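Long-range contacts in type II restriction enzyme AgeI (Thalassobius gelatinovorus, PDB 5DWA), which recognises the double-stranded DNA sequence 5'-ACCGGT-3' and cleaves it after the first A, leaving fragments with 5'-phosphate ends: residues R103-I113 with S263-V274; S195-P203 with L209-T217. All coordinates share one frame; numbering follows the deposited sequence. Where two conformers were deposited one is given.

Contact 1. Residues R103-I113 with S263-V274; sequences RYNPVLARHGI and SGQDDEFTDYLV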
# COMPACT_ATOMS: atom_id res chain seq x y z
N ARG A 103 -18.10 -12.97 13.90
CA ARG A 103 -19.26 -12.20 14.37
C ARG A 103 -20.51 -12.48 13.54
O ARG A 103 -21.60 -12.60 14.10
CB ARG A 103 -18.95 -10.70 14.35
CG ARG A 103 -20.08 -9.81 14.86
CD ARG A 103 -20.87 -9.21 13.70
NE ARG A 103 -21.93 -8.30 14.13
CZ ARG A 103 -23.21 -8.64 14.26
NH1 ARG A 103 -23.59 -9.89 13.99
NH2 ARG A 103 -24.10 -7.75 14.65
N TYR A 104 -20.35 -12.57 12.22
CA TYR A 104 -21.51 -12.65 11.35
C TYR A 104 -22.01 -14.04 10.99
O TYR A 104 -23.20 -14.19 10.72
CB TYR A 104 -21.23 -11.87 10.07
CG TYR A 104 -21.38 -10.39 10.29
CD1 TYR A 104 -22.61 -9.86 10.66
CD2 TYR A 104 -20.31 -9.52 10.12
CE1 TYR A 104 -22.77 -8.50 10.87
CE2 TYR A 104 -20.47 -8.16 10.32
CZ TYR A 104 -21.70 -7.65 10.69
OH TYR A 104 -21.88 -6.30 10.89
N ASN A 105 -21.14 -15.05 10.95
CA ASN A 105 -21.61 -16.36 10.51
C ASN A 105 -22.74 -16.96 11.35
O ASN A 105 -23.64 -17.56 10.77
CB ASN A 105 -20.44 -17.35 10.42
CG ASN A 105 -19.86 -17.40 9.02
OD1 ASN A 105 -20.34 -16.71 8.13
ND2 ASN A 105 -18.83 -18.21 8.82
N PRO A 106 -22.73 -16.79 12.69
CA PRO A 106 -23.87 -17.34 13.43
C PRO A 106 -25.23 -16.76 13.00
O PRO A 106 -26.20 -17.51 12.86
CB PRO A 106 -23.56 -16.97 14.88
CG PRO A 106 -22.07 -16.89 14.93
CD PRO A 106 -21.67 -16.32 13.59
N VAL A 107 -25.29 -15.45 12.80
CA VAL A 107 -26.53 -14.80 12.42
C VAL A 107 -26.90 -15.10 10.97
O VAL A 107 -28.07 -15.33 10.65
CB VAL A 107 -26.43 -13.27 12.63
CG1 VAL A 107 -27.68 -12.56 12.11
CG2 VAL A 107 -26.21 -12.97 14.10
N LEU A 108 -25.90 -15.13 10.10
CA LEU A 108 -26.14 -15.39 8.69
C LEU A 108 -26.56 -16.84 8.42
O LEU A 108 -27.30 -17.10 7.47
CB LEU A 108 -24.90 -15.03 7.88
CG LEU A 108 -24.61 -13.54 7.79
CD1 LEU A 108 -23.28 -13.32 7.10
CD2 LEU A 108 -25.74 -12.83 7.05
N ALA A 109 -26.10 -17.76 9.26
CA ALA A 109 -26.42 -19.18 9.08
C ALA A 109 -27.92 -19.44 9.12
O ALA A 109 -28.41 -20.35 8.46
CB ALA A 109 -25.71 -20.02 10.12
N ARG A 110 -28.64 -18.63 9.90
CA ARG A 110 -30.09 -18.75 10.00
C ARG A 110 -30.78 -18.48 8.66
O ARG A 110 -31.93 -18.87 8.46
CB ARG A 110 -30.62 -17.78 11.06
CG ARG A 110 -29.81 -17.76 12.34
CD ARG A 110 -30.62 -17.19 13.51
NE ARG A 110 -30.67 -15.73 13.51
CZ ARG A 110 -31.65 -15.01 12.98
NH1 ARG A 110 -32.68 -15.60 12.39
NH2 ARG A 110 -31.61 -13.69 13.04
N HIS A 111 -30.07 -17.80 7.75
CA HIS A 111 -30.60 -17.47 6.44
C HIS A 111 -29.87 -18.19 5.31
O HIS A 111 -29.99 -17.82 4.14
CB HIS A 111 -30.53 -15.95 6.22
CG HIS A 111 -31.20 -15.17 7.31
ND1 HIS A 111 -32.55 -14.89 7.31
CD2 HIS A 111 -30.70 -14.61 8.44
CE1 HIS A 111 -32.85 -14.19 8.39
NE2 HIS A 111 -31.75 -14.01 9.09
N GLY A 112 -29.10 -19.21 5.67
CA GLY A 112 -28.34 -19.99 4.71
C GLY A 112 -27.18 -19.25 4.06
O GLY A 112 -26.73 -19.61 2.97
N ILE A 113 -26.70 -18.21 4.72
CA ILE A 113 -25.60 -17.40 4.20
C ILE A 113 -24.36 -17.66 5.04
O ILE A 113 -24.45 -17.84 6.25
CB ILE A 113 -25.96 -15.91 4.20
CG1 ILE A 113 -27.20 -15.67 3.33
CG2 ILE A 113 -24.80 -15.04 3.70
CD1 ILE A 113 -27.90 -14.37 3.64
N SER A 263 -20.78 -5.45 17.61
CA SER A 263 -21.44 -6.52 18.35
C SER A 263 -22.95 -6.45 18.20
O SER A 263 -23.51 -5.38 17.94
CB SER A 263 -21.06 -6.45 19.83
OG SER A 263 -21.61 -5.29 20.42
N GLY A 264 -23.61 -7.60 18.35
CA GLY A 264 -25.05 -7.68 18.23
C GLY A 264 -25.50 -8.94 17.50
O GLY A 264 -24.72 -9.88 17.34
N GLN A 265 -26.76 -8.95 17.08
CA GLN A 265 -27.29 -10.03 16.25
C GLN A 265 -27.47 -9.55 14.82
O GLN A 265 -26.50 -9.37 14.09
CB GLN A 265 -28.62 -10.54 16.81
CG GLN A 265 -28.48 -11.38 18.07
CD GLN A 265 -27.77 -12.69 17.81
OE1 GLN A 265 -28.29 -13.56 17.11
NE2 GLN A 265 -26.58 -12.85 18.38
N ASP A 266 -28.72 -9.34 14.41
CA ASP A 266 -29.00 -8.77 13.09
C ASP A 266 -28.64 -7.29 13.06
O ASP A 266 -28.82 -6.58 14.05
CB ASP A 266 -30.48 -8.95 12.73
CG ASP A 266 -30.87 -10.40 12.58
OD1 ASP A 266 -31.17 -10.82 11.45
OD2 ASP A 266 -30.88 -11.13 13.60
N ASP A 267 -28.12 -6.83 11.92
CA ASP A 267 -27.87 -5.40 11.73
C ASP A 267 -28.06 -5.02 10.27
O ASP A 267 -28.57 -5.81 9.47
CB ASP A 267 -26.46 -5.02 12.22
CG ASP A 267 -25.34 -5.75 11.49
OD1 ASP A 267 -25.60 -6.47 10.51
OD2 ASP A 267 -24.17 -5.60 11.90
N GLU A 268 -27.67 -3.80 9.91
CA GLU A 268 -27.84 -3.34 8.53
C GLU A 268 -27.10 -4.22 7.53
O GLU A 268 -27.58 -4.42 6.41
CB GLU A 268 -27.39 -1.89 8.39
CG GLU A 268 -28.35 -0.90 9.02
CD GLU A 268 -28.12 0.51 8.54
OE1 GLU A 268 -27.03 1.06 8.81
OE2 GLU A 268 -29.02 1.07 7.89
N PHE A 269 -25.95 -4.76 7.93
CA PHE A 269 -25.18 -5.62 7.04
C PHE A 269 -25.90 -6.94 6.77
O PHE A 269 -26.05 -7.35 5.61
CB PHE A 269 -23.78 -5.89 7.62
CG PHE A 269 -22.97 -6.87 6.82
CD1 PHE A 269 -22.55 -6.55 5.53
CD2 PHE A 269 -22.62 -8.11 7.34
CE1 PHE A 269 -21.80 -7.45 4.79
CE2 PHE A 269 -21.87 -9.01 6.60
CZ PHE A 269 -21.46 -8.67 5.32
N THR A 270 -26.37 -7.60 7.83
CA THR A 270 -27.06 -8.88 7.65
C THR A 270 -28.40 -8.66 6.93
O THR A 270 -28.76 -9.44 6.05
CB THR A 270 -27.28 -9.61 8.99
OG1 THR A 270 -28.16 -8.86 9.83
CG2 THR A 270 -25.96 -9.82 9.69
N ASP A 271 -29.11 -7.59 7.28
CA ASP A 271 -30.35 -7.25 6.58
C ASP A 271 -30.08 -7.06 5.10
O ASP A 271 -30.87 -7.49 4.25
CB ASP A 271 -30.97 -5.98 7.17
CG ASP A 271 -31.58 -6.20 8.54
OD1 ASP A 271 -31.80 -7.37 8.92
OD2 ASP A 271 -31.84 -5.20 9.23
N TYR A 272 -28.96 -6.42 4.78
CA TYR A 272 -28.56 -6.17 3.41
C TYR A 272 -28.30 -7.47 2.65
O TYR A 272 -28.83 -7.67 1.56
CB TYR A 272 -27.31 -5.28 3.37
CG TYR A 272 -26.71 -5.12 2.00
CD1 TYR A 272 -27.27 -4.26 1.06
CD2 TYR A 272 -25.57 -5.83 1.64
CE1 TYR A 272 -26.72 -4.11 -0.19
CE2 TYR A 272 -25.01 -5.68 0.38
CZ TYR A 272 -25.59 -4.82 -0.53
OH TYR A 272 -25.04 -4.68 -1.78
N LEU A 273 -27.50 -8.35 3.23
CA LEU A 273 -27.22 -9.64 2.59
C LEU A 273 -28.49 -10.46 2.41
O LEU A 273 -28.70 -11.06 1.35
CB LEU A 273 -26.20 -10.44 3.41
CG LEU A 273 -24.78 -9.89 3.39
CD1 LEU A 273 -23.84 -10.88 4.06
CD2 LEU A 273 -24.32 -9.56 1.97
N VAL A 274 -29.34 -10.49 3.43
CA VAL A 274 -30.56 -11.29 3.37
C VAL A 274 -31.48 -10.77 2.26
O VAL A 274 -32.02 -11.56 1.48
CB VAL A 274 -31.31 -11.28 4.72
CG1 VAL A 274 -32.71 -11.87 4.56
CG2 VAL A 274 -30.53 -12.06 5.75
O HOH W 1 -23.78 -4.89 14.39

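Contact 2. Residues S195-P203 with L209-T217; sequences STLDVKSFP and LVNRGELGT. With nucleotides of chain C; nucleotides of chain D.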
# COMPACT_ATOMS: atom_id res chain seq x y z
N SER A 195 -16.19 -3.55 3.62
CA SER A 195 -16.40 -3.55 5.06
C SER A 195 -15.16 -2.95 5.70
O SER A 195 -14.05 -3.36 5.38
CB SER A 195 -16.64 -4.97 5.59
OG SER A 195 -17.79 -5.52 4.98
N THR A 196 -15.34 -1.96 6.57
CA THR A 196 -14.19 -1.27 7.08
C THR A 196 -14.39 -0.81 8.51
O THR A 196 -15.51 -0.55 8.94
CB THR A 196 -13.85 -0.06 6.17
OG1 THR A 196 -12.61 0.52 6.60
CG2 THR A 196 -14.98 0.99 6.15
N LEU A 197 -13.29 -0.73 9.24
CA LEU A 197 -13.31 -0.08 10.54
C LEU A 197 -13.08 1.42 10.38
O LEU A 197 -13.21 2.17 11.36
CB LEU A 197 -12.25 -0.68 11.47
CG LEU A 197 -12.49 -2.16 11.80
CD1 LEU A 197 -11.41 -2.64 12.73
CD2 LEU A 197 -13.87 -2.34 12.41
N ASP A 198 -12.73 1.84 9.16
CA ASP A 198 -12.48 3.25 8.83
C ASP A 198 -11.60 3.90 9.90
O ASP A 198 -11.95 4.95 10.46
CB ASP A 198 -13.80 4.02 8.67
CG ASP A 198 -13.62 5.42 8.07
OD1 ASP A 198 -12.58 5.68 7.43
OD2 ASP A 198 -14.54 6.26 8.22
N VAL A 199 -10.49 3.25 10.22
CA VAL A 199 -9.55 3.78 11.20
C VAL A 199 -8.67 4.86 10.60
O VAL A 199 -8.00 4.64 9.59
CB VAL A 199 -8.64 2.68 11.77
CG1 VAL A 199 -7.51 3.30 12.62
CG2 VAL A 199 -9.44 1.69 12.59
N LYS A 200 -8.69 6.04 11.22
CA LYS A 200 -7.66 7.06 10.98
C LYS A 200 -7.72 8.10 12.06
O LYS A 200 -8.72 8.82 12.19
CB LYS A 200 -7.81 7.74 9.62
CG LYS A 200 -6.75 8.83 9.35
CD LYS A 200 -5.32 8.26 9.33
CE LYS A 200 -4.30 9.33 8.91
NZ LYS A 200 -2.91 8.79 8.83
N SER A 201 -6.66 8.19 12.85
CA SER A 201 -6.49 9.30 13.77
C SER A 201 -5.13 9.91 13.51
O SER A 201 -4.20 9.22 13.11
CB SER A 201 -6.61 8.84 15.23
OG SER A 201 -5.39 8.28 15.69
N PHE A 202 -5.03 11.21 13.74
CA PHE A 202 -3.77 11.91 13.55
C PHE A 202 -3.17 12.08 14.94
O PHE A 202 -3.74 12.75 15.79
CB PHE A 202 -3.98 13.24 12.84
CG PHE A 202 -4.40 13.10 11.41
CD1 PHE A 202 -3.47 13.16 10.39
CD2 PHE A 202 -5.73 12.88 11.07
CE1 PHE A 202 -3.84 13.03 9.06
CE2 PHE A 202 -6.12 12.75 9.75
CZ PHE A 202 -5.17 12.83 8.74
N PRO A 203 -2.04 11.41 15.19
CA PRO A 203 -1.44 11.54 16.52
C PRO A 203 -0.70 12.87 16.61
O PRO A 203 -0.26 13.39 15.58
CB PRO A 203 -0.48 10.36 16.59
CG PRO A 203 -0.05 10.15 15.17
CD PRO A 203 -1.29 10.46 14.34
N LEU A 209 -5.64 12.95 17.83
CA LEU A 209 -5.87 11.51 18.08
C LEU A 209 -7.33 11.05 17.98
O LEU A 209 -7.61 9.88 18.18
CB LEU A 209 -5.34 11.10 19.45
CG LEU A 209 -3.85 10.74 19.55
CD1 LEU A 209 -3.41 10.73 21.01
CD2 LEU A 209 -3.56 9.39 18.89
N VAL A 210 -8.25 11.96 17.67
CA VAL A 210 -9.64 11.55 17.51
C VAL A 210 -9.78 10.78 16.20
O VAL A 210 -9.37 11.24 15.14
CB VAL A 210 -10.59 12.76 17.54
CG1 VAL A 210 -12.03 12.31 17.41
CG2 VAL A 210 -10.40 13.53 18.86
N ASN A 211 -10.36 9.60 16.29
CA ASN A 211 -10.43 8.66 15.18
C ASN A 211 -11.61 8.95 14.25
O ASN A 211 -12.66 8.30 14.33
CB ASN A 211 -10.47 7.26 15.77
CG ASN A 211 -10.63 6.17 14.73
OD1 ASN A 211 -10.26 6.33 13.57
ND2 ASN A 211 -11.18 5.04 15.16
N ARG A 212 -11.43 9.93 13.37
CA ARG A 212 -12.51 10.43 12.54
C ARG A 212 -12.67 9.66 11.24
O ARG A 212 -13.64 9.86 10.52
CB ARG A 212 -12.31 11.92 12.25
CG ARG A 212 -12.30 12.76 13.51
CD ARG A 212 -12.27 14.24 13.20
NE ARG A 212 -12.38 15.01 14.43
CZ ARG A 212 -11.34 15.33 15.20
NH1 ARG A 212 -10.11 14.98 14.84
NH2 ARG A 212 -11.53 16.01 16.32
N GLY A 213 -11.71 8.80 10.92
CA GLY A 213 -11.78 8.06 9.67
C GLY A 213 -11.46 8.91 8.44
O GLY A 213 -11.02 10.05 8.56
N GLU A 214 -11.70 8.35 7.26
CA GLU A 214 -11.24 8.95 6.01
C GLU A 214 -12.33 9.07 4.95
O GLU A 214 -12.03 9.18 3.77
CB GLU A 214 -10.07 8.14 5.45
CG GLU A 214 -8.87 8.13 6.37
CD GLU A 214 -7.73 7.25 5.89
OE1 GLU A 214 -7.75 6.03 6.17
OE2 GLU A 214 -6.81 7.78 5.24
N LEU A 215 -13.59 9.07 5.38
CA LEU A 215 -14.69 9.11 4.43
C LEU A 215 -15.38 10.47 4.32
O LEU A 215 -16.30 10.64 3.53
CB LEU A 215 -15.72 8.03 4.78
CG LEU A 215 -15.28 6.63 4.36
CD1 LEU A 215 -16.10 5.53 5.03
CD2 LEU A 215 -15.37 6.51 2.83
N GLY A 216 -14.92 11.46 5.10
CA GLY A 216 -15.50 12.79 4.99
C GLY A 216 -16.99 12.81 5.24
O GLY A 216 -17.51 12.00 6.01
N THR A 217 -17.70 13.72 4.58
CA THR A 217 -19.14 13.84 4.72
C THR A 217 -19.76 13.93 3.34
O THR A 217 -19.05 14.19 2.37
CB THR A 217 -19.53 15.08 5.54
OG1 THR A 217 -19.13 16.25 4.82
CG2 THR A 217 -18.86 15.07 6.91
P DT C 9 5.02 10.21 13.57
OP1 DT C 9 6.33 10.15 14.24
OP2 DT C 9 3.90 10.96 14.17
O5' DT C 9 5.27 10.72 12.09
C5' DT C 9 6.15 10.03 11.25
C4' DT C 9 5.99 10.50 9.83
O4' DT C 9 4.65 10.25 9.39
C3' DT C 9 6.22 11.99 9.61
O3' DT C 9 7.40 12.14 8.84
C2' DT C 9 4.95 12.47 8.86
C1' DT C 9 4.35 11.16 8.38
N1 DT C 9 2.88 11.13 8.23
C2 DT C 9 2.35 10.87 7.00
O2 DT C 9 3.03 10.74 5.99
N3 DT C 9 0.99 10.78 6.97
C4 DT C 9 0.13 10.89 8.04
O4 DT C 9 -1.09 10.78 7.93
C5 DT C 9 0.75 11.15 9.32
C7 DT C 9 -0.09 11.31 10.55
C6 DT C 9 2.08 11.24 9.35
P DG C 8 -0.46 5.77 13.45
OP1 DG C 8 -0.46 4.89 14.64
OP2 DG C 8 -1.67 6.58 13.15
O5' DG C 8 0.81 6.71 13.57
C5' DG C 8 2.08 6.10 13.78
C4' DG C 8 3.17 6.83 13.02
O4' DG C 8 2.99 6.65 11.59
C3' DG C 8 3.22 8.32 13.26
O3' DG C 8 4.58 8.68 13.33
C2' DG C 8 2.49 8.90 12.03
C1' DG C 8 2.85 7.91 10.94
N9 DG C 8 1.83 7.73 9.91
C8 DG C 8 0.48 7.57 10.09
N7 DG C 8 -0.17 7.34 8.97
C5 DG C 8 0.83 7.29 8.01
C6 DG C 8 0.74 7.07 6.62
O6 DG C 8 -0.28 6.83 5.96
N1 DG C 8 1.98 7.12 6.00
C2 DG C 8 3.18 7.34 6.65
N2 DG C 8 4.29 7.35 5.89
N3 DG C 8 3.27 7.56 7.95
C4 DG C 8 2.06 7.52 8.56
P DC D 2 -8.78 18.19 5.20
OP1 DC D 2 -10.05 18.77 4.68
OP2 DC D 2 -8.67 17.76 6.61
O5' DC D 2 -8.39 16.96 4.26
C5' DC D 2 -8.78 16.96 2.89
C4' DC D 2 -7.93 15.98 2.09
O4' DC D 2 -6.54 16.11 2.47
C3' DC D 2 -8.25 14.51 2.29
O3' DC D 2 -7.71 13.84 1.20
C2' DC D 2 -7.43 14.21 3.54
C1' DC D 2 -6.14 14.93 3.16
N1 DC D 2 -5.26 15.32 4.29
C2 DC D 2 -3.94 15.69 4.02
O2 DC D 2 -3.55 15.68 2.84
N3 DC D 2 -3.13 16.06 5.04
C4 DC D 2 -3.60 16.07 6.29
N4 DC D 2 -2.76 16.44 7.27
C5 DC D 2 -4.94 15.69 6.60
C6 DC D 2 -5.73 15.33 5.57
O HOH W 2 -14.81 8.90 8.13
O HOH W 3 -10.05 4.71 7.08
O HOH W 4 -7.23 12.77 14.63

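Contact 1. Residues R103-I113 with S263-V274
The capped start of helix 268-277 packs against the last turns of helix 84-109, and Y104 is central to the contact. D267, the N-cap residue, forms a capping box with T270. Its chi1 of 60° sets CG between the backbone N and the carbonyl carbon, which turns OD1 back to accept from T270 N while OD2 faces Y104. Y104 OH donates to the syn lone pair of D267 OD2 at 2.6 Å and is also hydrogen-bonded to Y240 OH. F269 presents its edge to one face of the Y104 ring, centroids 4.6 Å apart and planes at 59°, and R103 CD covers the opposite face. R103 closes on Q265 O with NH1 and NH2 (3.0 and 2.9 Å), both to the one oxygen, and its NE donates to F262 O. D267 OD2 stands off the guanidinium plane and no N-H points at it: R103 pairs with it by charge alone, and water 1 bridges the two. In the conformer given, R110 NH2 makes a salt bridge to D266 OD2 (2.7 Å); the hydrogen bond in it is weak. V274 CG2 makes a CH-pi contact over the H111 ring face, 3.7 Å from its centroid. L108 CD1 meets L273 CD1 at 3.9 Å. The Schellman motif at G112 turns the chain into strand 113-117, where L108 packs on L115; F269 and L273 reach strand 191-196.

Contact 2. Residues S195-P203 with L209-T217
D198 and N211 carry the main side-chain hydrogen bonds between the loop after strand 191-196 and segment 209-217. D198 OD1 accepts from E214 N at 2.8 Å, on its syn side and 23° out of the carboxylate plane. With CG anti to the backbone N (chi1 -169°), the carboxylate extends across to G213 and E214. D198 OD2 binds T244 OG1 and water 2, which also links R212 O and L215 N. N211 OD1 accepts from K200 N at 2.8 Å, and N211 ND2 is held by D65 and S64. Two backbone bonds complete the seam: G213 N to K200 O at 3.2 Å, on a lone pair in the carbonyl plane, and L209 N to F202 O at 2.8 Å. Water 4 joins F202 N to V210 O.

G213 CA lies against D198 O at 3.2 Å. E214 CG lies against K200 CB, and L209 CD2 touches P203 CA. The K200 chain bends at chi2 (62°) and then runs extended to the DNA, passing CE over one face of the F202 ring. K200 NZ donates to O4 of DT9 of chain C at 2.8 Å. F202 CZ approaches C5 of DC2 of chain D at 3.6 Å. Both contacts are with base atoms. The paired backbones therefore present a lysine and a phenylalanine to base edges on the two strands, consistent with a part in reading the sequence in this pre-specific complex, while buried D198 and N211 bond backbone N-H groups of the opposite segment.

Overall arrangement
Both contacts are tied to the central mixed sheet of this PD-(D/E)XK nuclease, on opposite sides of the chain's centre. Strand 191-196 is common ground: helix 268-277 of contact 1 packs on it, and contact 2 begins at its end. Contact 1 is partly buried, about 15 Å from the DNA at its nearest atom. It joins two helices by aromatic and aliphatic packing, with tyrosine and arginine bonded to the helix cap and the loop before it. One salt bridge, R110-D266, is at the exposed side; the R103-D267 pair lies further in. Contact 2 is mostly buried, without regular structure beyond the strand end. Its loops rely on backbone, aspartate and asparagine hydrogen bonds and ordered waters. Only contact 2 touches DNA.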